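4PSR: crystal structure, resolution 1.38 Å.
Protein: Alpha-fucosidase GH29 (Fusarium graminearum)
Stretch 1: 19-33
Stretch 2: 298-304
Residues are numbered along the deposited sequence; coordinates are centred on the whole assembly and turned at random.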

# COMPACT_ATOMS: atom_id res chain seq x y z
N ALA A 19 2.03 7.81 13.04
CA ALA A 19 1.95 6.64 12.18
C ALA A 19 2.44 6.89 10.75
O ALA A 19 3.17 6.08 10.19
CB ALA A 19 0.53 6.12 12.15
N ALA A 20 1.98 7.98 10.18
CA ALA A 20 2.20 8.30 8.76
C ALA A 20 2.80 9.69 8.67
O ALA A 20 2.07 10.69 8.58
CB ALA A 20 0.88 8.21 8.00
N PRO A 21 4.13 9.77 8.69
CA PRO A 21 4.77 11.10 8.65
C PRO A 21 4.60 11.76 7.29
O PRO A 21 4.27 11.11 6.31
CB PRO A 21 6.23 10.80 8.96
CG PRO A 21 6.44 9.39 8.49
CD PRO A 21 5.11 8.68 8.74
N GLU A 22 4.82 13.06 7.22
CA GLU A 22 4.57 13.80 5.99
C GLU A 22 5.37 13.26 4.80
O GLU A 22 4.79 13.18 3.69
CB GLU A 22 4.83 15.30 6.18
CG GLU A 22 3.94 15.92 7.23
CD GLU A 22 2.47 15.75 6.93
OE1 GLU A 22 2.00 16.25 5.90
OE2 GLU A 22 1.75 15.15 7.74
N TRP A 23 6.61 12.84 4.98
CA TRP A 23 7.37 12.33 3.83
C TRP A 23 6.69 11.10 3.21
O TRP A 23 6.75 10.88 1.98
CB TRP A 23 8.84 12.01 4.15
CG TRP A 23 9.06 10.79 5.01
CD1 TRP A 23 9.34 10.78 6.35
CD2 TRP A 23 9.08 9.42 4.59
NE1 TRP A 23 9.51 9.50 6.79
CE2 TRP A 23 9.34 8.63 5.74
CE3 TRP A 23 8.88 8.77 3.38
CZ2 TRP A 23 9.41 7.25 5.70
CZ3 TRP A 23 8.96 7.37 3.35
CH2 TRP A 23 9.22 6.63 4.49
N TYR A 24 6.08 10.28 4.06
CA TYR A 24 5.44 9.05 3.61
C TYR A 24 4.13 9.36 2.89
O TYR A 24 3.82 8.76 1.87
CB TYR A 24 5.26 8.09 4.80
CG TYR A 24 4.48 6.80 4.54
CD1 TYR A 24 3.14 6.72 4.83
CD2 TYR A 24 5.11 5.68 4.02
CE1 TYR A 24 2.44 5.55 4.63
CE2 TYR A 24 4.42 4.50 3.82
CZ TYR A 24 3.09 4.45 4.13
OH TYR A 24 2.34 3.31 3.95
N ARG A 25 3.38 10.33 3.38
CA ARG A 25 2.19 10.79 2.69
C ARG A 25 2.53 11.43 1.35
O ARG A 25 1.75 11.34 0.38
CB ARG A 25 1.39 11.77 3.55
CG ARG A 25 0.98 11.23 4.92
CD ARG A 25 0.16 12.24 5.71
NE ARG A 25 -0.07 11.74 7.08
CZ ARG A 25 -1.25 11.64 7.67
NH1 ARG A 25 -2.37 12.00 7.09
NH2 ARG A 25 -1.26 11.16 8.91
N ASP A 26 3.69 12.06 1.27
CA ASP A 26 4.11 12.70 0.03
C ASP A 26 4.56 11.69 -1.02
O ASP A 26 4.58 12.00 -2.21
CB ASP A 26 5.30 13.63 0.30
CG ASP A 26 4.94 14.88 1.08
OD1 ASP A 26 3.74 15.25 1.20
OD2 ASP A 26 5.90 15.50 1.60
N ALA A 27 5.00 10.52 -0.57
CA ALA A 27 5.73 9.59 -1.42
C ALA A 27 4.90 8.91 -2.49
O ALA A 27 5.37 8.79 -3.62
CB ALA A 27 6.44 8.55 -0.58
N LYS A 28 3.72 8.43 -2.10
CA LYS A 28 2.69 7.83 -2.96
C LYS A 28 2.98 6.45 -3.54
O LYS A 28 2.09 5.59 -3.52
CB LYS A 28 2.28 8.73 -4.10
CG LYS A 28 1.82 10.15 -3.65
CD LYS A 28 0.81 10.13 -2.50
CE LYS A 28 0.27 11.51 -2.23
NZ LYS A 28 -0.62 11.51 -1.05
N PHE A 29 4.17 6.25 -4.08
CA PHE A 29 4.50 5.08 -4.89
C PHE A 29 5.83 4.51 -4.44
O PHE A 29 6.82 5.23 -4.34
CB PHE A 29 4.57 5.48 -6.38
CG PHE A 29 4.96 4.35 -7.28
CD1 PHE A 29 4.20 3.17 -7.36
CD2 PHE A 29 6.09 4.46 -8.08
CE1 PHE A 29 4.60 2.11 -8.21
CE2 PHE A 29 6.48 3.40 -8.92
CZ PHE A 29 5.73 2.24 -8.99
N GLY A 30 5.82 3.21 -4.11
CA GLY A 30 7.02 2.46 -3.80
C GLY A 30 7.06 1.13 -4.51
O GLY A 30 6.06 0.70 -5.11
N VAL A 31 8.22 0.48 -4.49
CA VAL A 31 8.40 -0.82 -5.11
C VAL A 31 9.14 -1.77 -4.18
O VAL A 31 10.15 -1.44 -3.58
CB VAL A 31 9.18 -0.69 -6.46
CG1 VAL A 31 9.54 -2.06 -7.02
CG2 VAL A 31 8.37 0.11 -7.47
N TYR A 32 8.67 -3.01 -4.11
CA TYR A 32 9.37 -4.07 -3.42
C TYR A 32 9.35 -5.35 -4.24
O TYR A 32 8.77 -5.38 -5.32
CB TYR A 32 8.90 -4.29 -1.96
CG TYR A 32 7.56 -4.98 -1.66
CD1 TYR A 32 7.44 -5.73 -0.50
CD2 TYR A 32 6.45 -4.81 -2.45
CE1 TYR A 32 6.27 -6.32 -0.15
CE2 TYR A 32 5.24 -5.41 -2.11
CZ TYR A 32 5.15 -6.15 -0.96
OH TYR A 32 3.92 -6.71 -0.63
N TRP A 33 10.04 -6.38 -3.76
CA TRP A 33 10.19 -7.59 -4.55
C TRP A 33 10.19 -8.84 -3.68
O TRP A 33 10.96 -8.96 -2.74
CB TRP A 33 11.46 -7.54 -5.43
CG TRP A 33 12.67 -6.96 -4.79
CD1 TRP A 33 13.69 -7.62 -4.17
CD2 TRP A 33 13.04 -5.59 -4.79
NE1 TRP A 33 14.66 -6.74 -3.74
CE2 TRP A 33 14.27 -5.48 -4.10
CE3 TRP A 33 12.43 -4.43 -5.25
CZ2 TRP A 33 14.89 -4.26 -3.89
CZ3 TRP A 33 13.06 -3.21 -5.04
CH2 TRP A 33 14.26 -3.14 -4.36
N PRO A 298 -7.62 7.11 8.84
CA PRO A 298 -6.43 7.88 8.46
C PRO A 298 -5.64 7.25 7.33
O PRO A 298 -5.98 6.18 6.79
CB PRO A 298 -5.61 7.90 9.75
CG PRO A 298 -5.96 6.60 10.40
CD PRO A 298 -7.41 6.41 10.11
N TYR A 299 -4.55 7.93 6.99
CA TYR A 299 -3.67 7.52 5.88
C TYR A 299 -3.31 6.04 5.95
O TYR A 299 -2.95 5.53 7.02
CB TYR A 299 -2.38 8.37 5.91
CG TYR A 299 -1.80 8.56 4.52
CD1 TYR A 299 -2.17 9.64 3.72
CD2 TYR A 299 -0.93 7.61 3.97
CE1 TYR A 299 -1.70 9.77 2.44
CE2 TYR A 299 -0.44 7.74 2.67
CZ TYR A 299 -0.85 8.82 1.93
OH TYR A 299 -0.42 8.97 0.66
N TRP A 300 -3.39 5.36 4.82
CA TRP A 300 -3.23 3.91 4.74
C TRP A 300 -2.35 3.56 3.52
O TRP A 300 -1.92 4.46 2.76
CB TRP A 300 -4.62 3.22 4.64
CG TRP A 300 -5.43 3.80 3.54
CD1 TRP A 300 -6.22 4.90 3.61
CD2 TRP A 300 -5.44 3.39 2.16
NE1 TRP A 300 -6.73 5.20 2.37
CE2 TRP A 300 -6.25 4.30 1.46
CE3 TRP A 300 -4.84 2.35 1.45
CZ2 TRP A 300 -6.49 4.20 0.08
CZ3 TRP A 300 -5.06 2.25 0.08
CH2 TRP A 300 -5.89 3.18 -0.59
N GLN A 301 -2.06 2.29 3.31
CA GLN A 301 -1.42 1.87 2.06
C GLN A 301 -1.98 0.54 1.62
O GLN A 301 -2.78 -0.07 2.35
CB GLN A 301 0.12 1.83 2.14
CG GLN A 301 0.71 0.69 2.99
CD GLN A 301 2.09 0.32 2.51
OE1 GLN A 301 3.05 1.11 2.65
NE2 GLN A 301 2.21 -0.84 1.87
N THR A 302 -1.59 0.11 0.43
CA THR A 302 -1.96 -1.19 -0.09
C THR A 302 -0.79 -1.69 -0.95
O THR A 302 0.06 -0.91 -1.39
CB THR A 302 -3.29 -1.13 -0.84
OG1 THR A 302 -3.70 -2.45 -1.23
CG2 THR A 302 -3.17 -0.29 -2.08
N ASP A 303 -0.76 -2.99 -1.18
CA ASP A 303 0.25 -3.60 -2.06
C ASP A 303 -0.39 -4.10 -3.36
O ASP A 303 -1.52 -4.58 -3.35
CB ASP A 303 0.95 -4.78 -1.38
CG ASP A 303 1.23 -4.51 0.06
OD1 ASP A 303 1.98 -3.56 0.35
OD2 ASP A 303 0.65 -5.24 0.91
N ASP A 304 0.33 -4.00 -4.47
CA ASP A 304 -0.15 -4.55 -5.73
C ASP A 304 1.03 -5.26 -6.40
O ASP A 304 2.10 -5.32 -5.84
CB ASP A 304 -0.70 -3.45 -6.63
CG ASP A 304 -1.92 -3.92 -7.41
OD1 ASP A 304 -1.87 -5.02 -8.03
OD2 ASP A 304 -2.93 -3.19 -7.40

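Tyr299 is the centre of this contact. It gives up more surface to the other stretch than any other residue, and its CA-to-CB bond points toward the segment that leads into and forms the helix beginning at Glu22. A tyrosine suits the place because it combines a broad apolar ring with a polar tip. Over one face of the ring lies Arg25, whose CG sits 3.8 Å from the ring centroid and 15° off the ring normal, a CH-pi contact made by the aliphatic part of a charged side chain. Farther out, the guanidinium is anchored in part within its own stretch: Arg25 NE donates a nearly straight hydrogen bond of 2.8 Å to Ala20 O. Arginine thus offers methylene groups to the ring while its charged end ties the helix to the residue before Pro21, the N-cap. Ala20 itself is small, and its CB packs 3.9 Å from Tyr299 CB.

At the tip of the ring, Lys28 NZ donates to Tyr299 OH at 3.1 Å and approaches near the ring plane. The CA-to-CB bond of Lys28 points away from the strand, but the long side chain returns, and NZ also donates to Arg25 O at 2.8 Å. One ammonium group therefore links the helix backbone to the tyrosine hydroxyl.

Tyr24 covers the next largest area. Its CA-to-CB bond points sideways, yet the length of the side chain carries the hydroxyl to the strand, where Tyr24 OH donates to Gln301 OE1 at 2.7 Å. On the way its ring packs against Tyr299, with Tyr24 CE1 4.0 Å from Tyr299 CD2. Gln301 suits this buried site because its neutral amide oxygen can accept a hydrogen bond from the hydroxyl without placing a charge there. Further along, Tyr32 OH comes within 3.5 Å of Asp303 CG, but this buried hydroxyl has no hydrogen-bonding partner in the model.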